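Local coordinates for outer membrane porin protein 32 (PDB 2FGQ), which forms anion-selective channels through the outer membrane as a trimer of beta-barrel porins and binds malate in its pore, at residues R26-S32 with K308-A312; G54-E60 with F73-V79; L94-Q99 with I138-T142. All coordinates share one frame; numbering follows the deposited sequence.

Contact 1: R26-S32 with K308-A312. With CA (calcium ion), chain C.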
loop_
_atom_site.group_PDB
_atom_site.type_symbol
_atom_site.label_atom_id
_atom_site.label_comp_id
_atom_site.label_asym_id
_atom_site.label_seq_id
_atom_site.Cartn_x
_atom_site.Cartn_y
_atom_site.Cartn_z
ATOM N N ARG A 26 -6.449 11.605 -27.347
ATOM C CA ARG A 26 -5.947 11.638 -25.987
ATOM C C ARG A 26 -4.482 11.384 -26.010
ATOM O O ARG A 26 -3.986 10.558 -26.737
ATOM C CB ARG A 26 -6.634 10.570 -25.130
ATOM C CG ARG A 26 -6.581 10.839 -23.661
ATOM C CD ARG A 26 -7.681 11.726 -23.130
ATOM N NE ARG A 26 -9.050 11.248 -23.277
ATOM C CZ ARG A 26 -9.793 10.671 -22.318
ATOM N NH1 ARG A 26 -9.312 10.414 -21.117
ATOM N NH2 ARG A 26 -11.038 10.348 -22.572
ATOM N N TYR A 27 -3.759 12.116 -25.206
ATOM C CA TYR A 27 -2.364 11.797 -25.063
ATOM C C TYR A 27 -1.908 12.098 -23.662
ATOM O O TYR A 27 -2.561 12.827 -22.915
ATOM C CB TYR A 27 -1.566 12.513 -26.112
ATOM C CG TYR A 27 -1.679 13.990 -25.982
ATOM C CD1 TYR A 27 -0.788 14.680 -25.219
ATOM C CD2 TYR A 27 -2.712 14.689 -26.609
ATOM C CE1 TYR A 27 -0.879 16.055 -25.071
ATOM C CE2 TYR A 27 -2.837 16.091 -26.424
ATOM C CZ TYR A 27 -1.907 16.751 -25.656
ATOM O OH TYR A 27 -1.957 18.131 -25.468
ATOM N N GLY A 28 -0.801 11.500 -23.284
ATOM C CA GLY A 28 -0.438 11.565 -21.881
ATOM C C GLY A 28 0.782 10.784 -21.517
ATOM O O GLY A 28 1.497 10.273 -22.382
ATOM N N LEU A 29 0.998 10.677 -20.203
ATOM C CA LEU A 29 2.076 9.876 -19.648
ATOM C C LEU A 29 1.397 8.604 -19.145
ATOM O O LEU A 29 0.526 8.687 -18.299
ATOM C CB LEU A 29 2.810 10.603 -18.516
ATOM C CG LEU A 29 4.159 9.947 -18.163
ATOM C CD1 LEU A 29 5.201 10.358 -19.196
ATOM C CD2 LEU A 29 4.584 10.270 -16.767
ATOM N N GLY A 30 1.782 7.467 -19.657
ATOM C CA GLY A 30 1.247 6.193 -19.247
ATOM C C GLY A 30 2.329 5.239 -18.795
ATOM O O GLY A 30 3.463 5.607 -18.540
ATOM N N THR A 31 1.947 3.976 -18.631
ATOM C CA THR A 31 2.840 2.973 -18.079
ATOM C C THR A 31 2.774 1.660 -18.797
ATOM O O THR A 31 1.797 1.359 -19.515
ATOM C CB THR A 31 2.541 2.741 -16.569
ATOM O OG1 THR A 31 1.207 2.200 -16.396
ATOM C CG2 THR A 31 2.665 4.034 -15.757
ATOM N N SER A 32 3.820 0.854 -18.589
ATOM C CA SER A 32 3.731 -0.571 -18.827
ATOM C C SER A 32 3.458 -0.904 -20.298
ATOM O O SER A 32 2.626 -1.757 -20.627
ATOM C CB SER A 32 2.707 -1.161 -17.859
ATOM O OG SER A 32 3.151 -1.029 -16.523
ATOM N N LYS A 308 -2.398 2.139 -21.159
ATOM C CA LYS A 308 -2.573 2.204 -19.714
ATOM C C LYS A 308 -2.030 3.534 -19.208
ATOM O O LYS A 308 -0.906 3.920 -19.546
ATOM C CB LYS A 308 -1.849 1.074 -19.024
ATOM C CG LYS A 308 -2.038 1.031 -17.527
ATOM C CD LYS A 308 -1.406 -0.239 -16.915
ATOM C CE LYS A 308 -2.361 -1.430 -16.920
ATOM N NZ LYS A 308 -1.734 -2.678 -16.418
ATOM N N GLY A 309 -2.838 4.197 -18.391
ATOM C CA GLY A 309 -2.507 5.491 -17.810
ATOM C C GLY A 309 -2.821 6.643 -18.711
ATOM O O GLY A 309 -2.598 7.787 -18.309
ATOM N N VAL A 310 -3.322 6.374 -19.917
ATOM C CA VAL A 310 -3.708 7.460 -20.826
ATOM C C VAL A 310 -5.158 7.304 -21.246
ATOM O O VAL A 310 -5.998 8.138 -20.914
ATOM C CB VAL A 310 -2.745 7.607 -22.032
ATOM C CG1 VAL A 310 -3.231 8.703 -22.986
ATOM C CG2 VAL A 310 -1.358 7.947 -21.518
ATOM N N TYR A 311 -5.452 6.226 -21.967
ATOM C CA TYR A 311 -6.830 5.917 -22.319
ATOM C C TYR A 311 -6.896 4.434 -22.681
ATOM O O TYR A 311 -6.142 3.974 -23.537
ATOM C CB TYR A 311 -7.322 6.773 -23.490
ATOM C CG TYR A 311 -8.802 6.523 -23.768
ATOM C CD1 TYR A 311 -9.770 6.959 -22.886
ATOM C CD2 TYR A 311 -9.209 5.742 -24.866
ATOM C CE1 TYR A 311 -11.113 6.660 -23.091
ATOM C CE2 TYR A 311 -10.578 5.444 -25.082
ATOM C CZ TYR A 311 -11.509 5.903 -24.194
ATOM O OH TYR A 311 -12.853 5.644 -24.365
ATOM N N ALA A 312 -7.810 3.717 -22.048
ATOM C CA ALA A 312 -8.001 2.291 -22.306
ATOM C C ALA A 312 -9.481 1.928 -22.403
ATOM O O ALA A 312 -9.842 0.738 -22.273
ATOM C CB ALA A 312 -7.305 1.478 -21.219
HETATM CA CA CA C . -1.389 9.174 -16.966
HETATM O O HOH W 1 0.130 0.270 -21.558
HETATM O O HOH W 2 -3.044 8.930 -15.158
#
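CG of R26 packs against CG1 of V310, 4.0 Å away, where the loop 308-312 lies against strand 26-31. From CB, 4.2 Å from CB of Y311, the arginine runs with CG anti to its own N (chi1 -158°), which brings CG alongside V310. Bends at chi2 and chi3 then carry the guanidinium to the tyrosine: CD1 of Y311 sits over one of its faces, offset toward the rim and 3.6 Å from NH2 of R26, with the two planes 52° apart. NH2 is also held in a salt bridge with D20. The two methyls of V310 lie along the backbone of Y27 to G30, CG1 by Y27 and G28, CG2 of V310 3.6 Å from C of G28. V310 and Y311 form a classic beta bulge in the loop that connects the last two strands of the 16-stranded porin barrel. Next to it O of L29 and O of G309 lie 3.3 Å apart because both bind calcium, O of G309 at 2.3 Å from the ion. D64 shares the ion, and N136 and E158 of the second subunit complete its protein ligands, so the site ties two barrels of the trimer together. Further along, N of T31 donates to O of K308 (3.0 Å), while the lysine chain passes OG1 of T31 and carries NZ to a salt bridge with E60.

Contact 2: G54-E60 with F73-V79. With MLT (D-malate), chain H.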
loop_
_atom_site.group_PDB
_atom_site.type_symbol
_atom_site.label_atom_id
_atom_site.label_comp_id
_atom_site.label_asym_id
_atom_site.label_seq_id
_atom_site.Cartn_x
_atom_site.Cartn_y
_atom_site.Cartn_z
ATOM N N GLY A 54 9.235 -21.559 -0.899
ATOM C CA GLY A 54 9.364 -20.254 -1.548
ATOM C C GLY A 54 8.241 -19.342 -1.155
ATOM O O GLY A 54 7.203 -19.763 -0.694
ATOM N N PHE A 55 8.455 -18.047 -1.392
ATOM C CA PHE A 55 7.373 -17.097 -1.353
ATOM C C PHE A 55 7.619 -16.045 -2.430
ATOM O O PHE A 55 8.738 -15.890 -2.893
ATOM C CB PHE A 55 7.251 -16.453 0.037
ATOM C CG PHE A 55 8.242 -15.382 0.282
ATOM C CD1 PHE A 55 7.934 -14.053 0.012
ATOM C CD2 PHE A 55 9.542 -15.693 0.657
ATOM C CE1 PHE A 55 8.878 -13.064 0.154
ATOM C CE2 PHE A 55 10.501 -14.659 0.825
ATOM C CZ PHE A 55 10.143 -13.358 0.561
ATOM N N TRP A 56 6.561 -15.340 -2.806
ATOM C CA TRP A 56 6.654 -14.330 -3.848
ATOM C C TRP A 56 5.539 -13.330 -3.645
ATOM O O TRP A 56 4.352 -13.702 -3.611
ATOM C CB TRP A 56 6.503 -15.074 -5.176
ATOM C CG TRP A 56 6.786 -14.270 -6.394
ATOM C CD1 TRP A 56 6.246 -13.063 -6.753
ATOM C CD2 TRP A 56 7.660 -14.645 -7.448
ATOM N NE1 TRP A 56 6.722 -12.695 -7.986
ATOM C CE2 TRP A 56 7.599 -13.629 -8.430
ATOM C CE3 TRP A 56 8.494 -15.740 -7.670
ATOM C CZ2 TRP A 56 8.363 -13.653 -9.612
ATOM C CZ3 TRP A 56 9.244 -15.777 -8.854
ATOM C CH2 TRP A 56 9.165 -14.751 -9.813
ATOM N N LEU A 57 5.905 -12.066 -3.457
ATOM C CA LEU A 57 4.948 -10.980 -3.240
ATOM C C LEU A 57 5.242 -9.949 -4.324
ATOM O O LEU A 57 6.362 -9.457 -4.414
ATOM C CB LEU A 57 5.151 -10.316 -1.878
ATOM C CG LEU A 57 4.886 -11.221 -0.690
ATOM C CD1 LEU A 57 5.359 -10.540 0.575
ATOM C CD2 LEU A 57 3.449 -11.596 -0.593
ATOM N N GLU A 58 4.259 -9.638 -5.175
ATOM C CA GLU A 58 4.483 -8.706 -6.267
ATOM C C GLU A 58 3.238 -7.887 -6.540
ATOM O O GLU A 58 2.128 -8.389 -6.612
ATOM C CB GLU A 58 4.865 -9.490 -7.493
ATOM C CG GLU A 58 5.169 -8.692 -8.735
ATOM C CD GLU A 58 5.468 -9.560 -9.949
ATOM O OE1 GLU A 58 6.219 -10.547 -9.817
ATOM O OE2 GLU A 58 5.008 -9.209 -11.065
ATOM N N GLY A 59 3.460 -6.592 -6.750
ATOM C CA GLY A 59 2.407 -5.658 -7.096
ATOM C C GLY A 59 2.769 -4.763 -8.251
ATOM O O GLY A 59 3.940 -4.532 -8.523
ATOM N N GLU A 60 1.726 -4.276 -8.905
ATOM C CA GLU A 60 1.930 -3.384 -10.043
ATOM C C GLU A 60 2.321 -1.987 -9.548
ATOM O O GLU A 60 1.914 -1.513 -8.478
ATOM C CB GLU A 60 0.643 -3.257 -10.855
ATOM C CG GLU A 60 0.806 -2.521 -12.170
ATOM C CD GLU A 60 -0.324 -2.686 -13.168
ATOM O OE1 GLU A 60 -1.243 -3.516 -12.952
ATOM O OE2 GLU A 60 -0.235 -2.000 -14.239
ATOM N N PHE A 73 -0.302 -6.348 -3.459
ATOM C CA PHE A 73 0.428 -7.504 -3.976
ATOM C C PHE A 73 -0.481 -8.331 -4.902
ATOM O O PHE A 73 -0.454 -9.557 -4.897
ATOM C CB PHE A 73 1.044 -8.332 -2.852
ATOM C CG PHE A 73 2.091 -7.582 -2.080
ATOM C CD1 PHE A 73 3.257 -7.167 -2.708
ATOM C CD2 PHE A 73 1.899 -7.262 -0.750
ATOM C CE1 PHE A 73 4.210 -6.457 -2.012
ATOM C CE2 PHE A 73 2.869 -6.528 -0.051
ATOM C CZ PHE A 73 4.018 -6.159 -0.690
ATOM N N LYS A 74 -1.306 -7.650 -5.702
ATOM C CA LYS A 74 -2.293 -8.349 -6.525
ATOM C C LYS A 74 -1.704 -9.117 -7.694
ATOM O O LYS A 74 -2.403 -9.951 -8.254
ATOM C CB LYS A 74 -3.445 -7.463 -6.976
ATOM C CG LYS A 74 -4.440 -7.117 -5.874
ATOM C CD LYS A 74 -5.491 -6.137 -6.387
ATOM C CE LYS A 74 -6.480 -6.723 -7.316
ATOM N NZ LYS A 74 -7.485 -5.646 -7.651
ATOM N N ARG A 75 -0.456 -8.871 -8.080
ATOM C CA ARG A 75 0.112 -9.619 -9.213
ATOM C C ARG A 75 0.412 -11.048 -8.764
ATOM O O ARG A 75 0.196 -11.993 -9.509
ATOM C CB ARG A 75 1.344 -8.935 -9.823
ATOM C CG ARG A 75 0.946 -7.679 -10.587
ATOM C CD ARG A 75 2.086 -6.932 -11.190
ATOM N NE ARG A 75 2.945 -7.801 -11.990
ATOM C CZ ARG A 75 2.654 -8.228 -13.215
ATOM N NH1 ARG A 75 1.567 -7.792 -13.833
ATOM N NH2 ARG A 75 3.484 -9.059 -13.841
ATOM N N ARG A 76 0.949 -11.232 -7.552
ATOM C CA ARG A 76 1.232 -12.588 -7.052
ATOM C C ARG A 76 1.513 -12.468 -5.553
ATOM O O ARG A 76 2.244 -11.548 -5.107
ATOM C CB ARG A 76 2.493 -13.137 -7.708
ATOM C CG ARG A 76 2.859 -14.565 -7.282
ATOM C CD ARG A 76 3.840 -15.206 -8.193
ATOM N NE ARG A 76 4.389 -16.425 -7.602
ATOM C CZ ARG A 76 5.326 -17.164 -8.171
ATOM N NH1 ARG A 76 5.770 -16.850 -9.386
ATOM N NH2 ARG A 76 5.815 -18.213 -7.539
ATOM N N SER A 77 0.933 -13.364 -4.762
ATOM C CA SER A 77 1.208 -13.378 -3.330
ATOM C C SER A 77 1.167 -14.804 -2.855
ATOM O O SER A 77 0.218 -15.220 -2.195
ATOM C CB SER A 77 0.210 -12.510 -2.552
ATOM O OG SER A 77 -1.136 -12.890 -2.748
ATOM N N THR A 78 2.199 -15.561 -3.215
ATOM C CA THR A 78 2.191 -17.003 -2.996
ATOM C C THR A 78 3.226 -17.470 -1.997
ATOM O O THR A 78 4.228 -16.814 -1.710
ATOM C CB THR A 78 2.466 -17.766 -4.328
ATOM O OG1 THR A 78 3.664 -17.240 -4.946
ATOM C CG2 THR A 78 1.318 -17.560 -5.313
ATOM N N VAL A 79 2.948 -18.663 -1.490
ATOM C CA VAL A 79 3.914 -19.481 -0.769
ATOM C C VAL A 79 3.876 -20.848 -1.438
ATOM O O VAL A 79 2.835 -21.285 -1.935
ATOM C CB VAL A 79 3.601 -19.515 0.758
ATOM C CG1 VAL A 79 2.173 -20.028 1.087
ATOM C CG2 VAL A 79 4.650 -20.313 1.535
HETATM C C1 MLT H . 1.095 -9.688 -16.327
HETATM O O1 MLT H . 1.686 -8.583 -16.798
HETATM O O2 MLT H . 1.782 -10.669 -15.817
HETATM C C2 MLT H . -0.367 -9.930 -16.398
HETATM O O3 MLT H . -1.078 -8.742 -16.164
HETATM C C3 MLT H . -0.676 -10.593 -17.732
HETATM C C4 MLT H . 0.338 -11.706 -17.900
HETATM O O4 MLT H . 1.588 -11.611 -17.513
HETATM O O5 MLT H . 0.017 -12.821 -18.427
HETATM O O HOH W 3 -0.855 -6.195 -13.092
#
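The indole of W56 carries the guanidinium of R76 flat on one face, the planes only 7° apart and the group centres 4.0 Å from each other. NH1 lies toward the rim of the indole, 3.4 Å from CE3 of W56, while CD of R76 sits over the five-membered ring in a CH-pi contact. At the edge of this guanidinium OG1 of T78 accepts from NE of R76 in plane and nearly straight (2.9 Å, 170°), which fixes the rotation of the stacked group. NE1 of W56 donates, close to its ring plane, to OE1 of E58; the other oxygen, OE2, takes NE of R75 at 2.7 Å on its anti lone pair, in a salt bridge. The framework is an antiparallel pair of neighbouring barrel strands, with W56-T78 and E58-R76 as hydrogen-bonded pairs. A classic beta bulge sets R75 and R76 both opposite E58, one arginine gripping the carboxylate, the other stacking on W56. On the face that carries L57 and S77, CB of L57 makes an off-centre CH-pi contact with the F73 ring, 3.8 Å from CD1 of F73. R75, bent at chi3 (51°), directs NH1 to O1 and NH2 to O2 of D-malate, both at 3.1 Å; T36, T102 and R133 also hydrogen-bond the ligand. A water links NH1 of R75 to OE1 of E60, whose OE2 is held by K308.

Contact 3: L94-Q99 with I138-T142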
loop_
_atom_site.group_PDB
_atom_site.type_symbol
_atom_site.label_atom_id
_atom_site.label_comp_id
_atom_site.label_asym_id
_atom_site.label_seq_id
_atom_site.Cartn_x
_atom_site.Cartn_y
_atom_site.Cartn_z
ATOM N N LEU A 94 -1.357 -15.504 -11.243
ATOM C CA LEU A 94 -1.828 -15.961 -12.557
ATOM C C LEU A 94 -2.362 -17.383 -12.477
ATOM O O LEU A 94 -1.761 -18.239 -11.828
ATOM C CB LEU A 94 -0.696 -15.929 -13.591
ATOM C CG LEU A 94 -0.157 -14.543 -13.943
ATOM C CD1 LEU A 94 1.135 -14.740 -14.712
ATOM C CD2 LEU A 94 -1.165 -13.805 -14.746
ATOM N N VAL A 95 -3.511 -17.623 -13.093
ATOM C CA VAL A 95 -3.995 -19.008 -13.190
ATOM C C VAL A 95 -3.149 -19.747 -14.243
ATOM O O VAL A 95 -2.532 -19.118 -15.074
ATOM C CB VAL A 95 -5.508 -19.076 -13.539
ATOM C CG1 VAL A 95 -6.315 -18.440 -12.400
ATOM C CG2 VAL A 95 -5.835 -18.440 -14.870
ATOM N N PRO A 96 -3.077 -21.084 -14.164
ATOM C CA PRO A 96 -2.166 -21.802 -15.077
ATOM C C PRO A 96 -2.448 -21.552 -16.546
ATOM O O PRO A 96 -1.510 -21.471 -17.328
ATOM C CB PRO A 96 -2.382 -23.265 -14.696
ATOM C CG PRO A 96 -2.867 -23.227 -13.325
ATOM C CD PRO A 96 -3.713 -21.996 -13.195
ATOM N N THR A 97 -3.714 -21.431 -16.918
ATOM C CA THR A 97 -4.056 -21.227 -18.326
ATOM C C THR A 97 -3.530 -19.886 -18.860
ATOM O O THR A 97 -2.952 -19.850 -19.944
ATOM C CB THR A 97 -5.579 -21.364 -18.514
ATOM O OG1 THR A 97 -6.286 -20.701 -17.453
ATOM C CG2 THR A 97 -5.957 -22.847 -18.436
ATOM N N SER A 98 -3.653 -18.809 -18.094
ATOM C CA SER A 98 -3.123 -17.539 -18.555
ATOM C C SER A 98 -1.601 -17.495 -18.469
ATOM O O SER A 98 -0.952 -16.989 -19.387
ATOM C CB SER A 98 -3.720 -16.358 -17.790
ATOM O OG SER A 98 -3.242 -16.379 -16.465
ATOM N N GLN A 99 -1.038 -18.039 -17.395
ATOM C CA GLN A 99 0.409 -18.053 -17.214
ATOM C C GLN A 99 1.099 -18.683 -18.423
ATOM O O GLN A 99 2.072 -18.154 -18.958
ATOM C CB GLN A 99 0.814 -18.758 -15.932
ATOM C CG GLN A 99 2.290 -18.517 -15.616
ATOM C CD GLN A 99 2.721 -19.138 -14.357
ATOM O OE1 GLN A 99 2.802 -18.467 -13.333
ATOM N NE2 GLN A 99 3.043 -20.423 -14.412
ATOM N N ILE A 138 -4.964 -22.492 -5.638
ATOM C CA ILE A 138 -3.952 -23.523 -5.438
ATOM C C ILE A 138 -3.575 -24.027 -6.800
ATOM O O ILE A 138 -4.471 -24.393 -7.569
ATOM C CB ILE A 138 -4.504 -24.710 -4.626
ATOM C CG1 ILE A 138 -4.902 -24.236 -3.247
ATOM C CG2 ILE A 138 -3.422 -25.772 -4.520
ATOM C CD1 ILE A 138 -5.464 -25.332 -2.296
ATOM N N SER A 139 -2.276 -24.031 -7.095
ATOM C CA SER A 139 -1.829 -24.546 -8.382
ATOM C C SER A 139 -0.741 -25.576 -8.213
ATOM O O SER A 139 -0.006 -25.581 -7.209
ATOM C CB SER A 139 -1.298 -23.474 -9.285
ATOM O OG SER A 139 -2.253 -22.497 -9.567
ATOM N N TYR A 140 -0.683 -26.465 -9.187
ATOM C CA TYR A 140 0.336 -27.501 -9.264
ATOM C C TYR A 140 0.918 -27.471 -10.675
ATOM O O TYR A 140 0.185 -27.550 -11.655
ATOM C CB TYR A 140 -0.243 -28.879 -8.941
ATOM C CG TYR A 140 0.725 -29.992 -9.270
ATOM C CD1 TYR A 140 2.015 -29.992 -8.731
ATOM C CD2 TYR A 140 0.388 -31.011 -10.149
ATOM C CE1 TYR A 140 2.943 -30.939 -9.069
ATOM C CE2 TYR A 140 1.329 -31.966 -10.497
ATOM C CZ TYR A 140 2.587 -31.936 -9.947
ATOM O OH TYR A 140 3.482 -32.929 -10.302
ATOM N N TYR A 141 2.234 -27.375 -10.748
ATOM C CA TYR A 141 3.012 -27.401 -11.991
ATOM C C TYR A 141 3.947 -28.595 -11.969
ATOM O O TYR A 141 4.726 -28.796 -11.034
ATOM C CB TYR A 141 3.809 -26.099 -12.185
ATOM C CG TYR A 141 2.920 -24.930 -12.367
ATOM C CD1 TYR A 141 2.543 -24.128 -11.289
ATOM C CD2 TYR A 141 2.459 -24.601 -13.642
ATOM C CE1 TYR A 141 1.689 -23.050 -11.475
ATOM C CE2 TYR A 141 1.643 -23.485 -13.846
ATOM C CZ TYR A 141 1.255 -22.717 -12.741
ATOM O OH TYR A 141 0.429 -21.622 -12.937
ATOM N N THR A 142 3.833 -29.423 -12.998
ATOM C CA THR A 142 4.717 -30.583 -13.120
ATOM C C THR A 142 6.098 -30.166 -13.538
ATOM O O THR A 142 6.296 -29.078 -14.096
ATOM C CB THR A 142 4.218 -31.597 -14.179
ATOM O OG1 THR A 142 4.378 -31.056 -15.496
ATOM C CG2 THR A 142 2.729 -31.941 -14.035
HETATM O O HOH W 4 -1.049 -20.655 -11.015
#
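P96 meets the hydroxyl end of Y141, the proline's CA 3.4 Å from OH of Y141 and its CB 4.1 Å from CE2 of Y141. Beside them Q99 reaches out with CG anti to its backbone N (chi1 -168°) and a straight chain, so that its amide passes the phenol at a slant, NE2 near CE2 and CZ, the two planes 22° apart. NE2 of Q99 lies 3.2 Å from OH of Y141, but the angle is too poor for a hydrogen bond. The same CG of P96 that nears OH of Y141 is 3.9 Å from OG of S139.

The polar link is a single water, 2.6 Å from O of L94, to which it donates, and equally close to OG of S139 and OH of Y141. In the next shell, OE1 of Q99 is hydrogen-bonded to R89, fixing the end of the amide, and Y175 and Y171 from strand 171-179 pack on the proline. V95 occupies the N-cap position of helix 96-101, whose first turn is closed by N of Q99 bonding to O of V95, 3.0 Å away. This helix lies in the long loop between strands 86-90 and 137-141 that folds into the barrel, the L3 constriction loop of porins. S139 and Y141 both point toward it from the barrel wall, while L94 just before it lines the malate pocket.

Beyond its bond to O of L94 the water has one proton left, so at least one of the two hydroxyls probably donates to it; the helix start is thus tied to the wall mainly through solvent and through apolar contact of P96.

In the fold
Each contact has at least one segment on a strand of the 16-stranded antiparallel barrel. Contact 1 joins strand 26-48 to the loop before the final strand and so spans most of the chain; contacts 2 and 3 are nested within it, contact 2 closing before contact 3 opens. Contacts 1 and 2, with centres about 25 Å apart, use neighbouring strands and touch through the salt bridge K308-E60. Contacts 2 and 3 are closer, about 14 Å between centres, and both contribute to the malate pocket, through R75 and L94. Contacts 1 and 3 lie on opposite sides of the chain's centre, their own centres about 30 Å apart. Together the three run from a subunit-bridging calcium site to the pore interior.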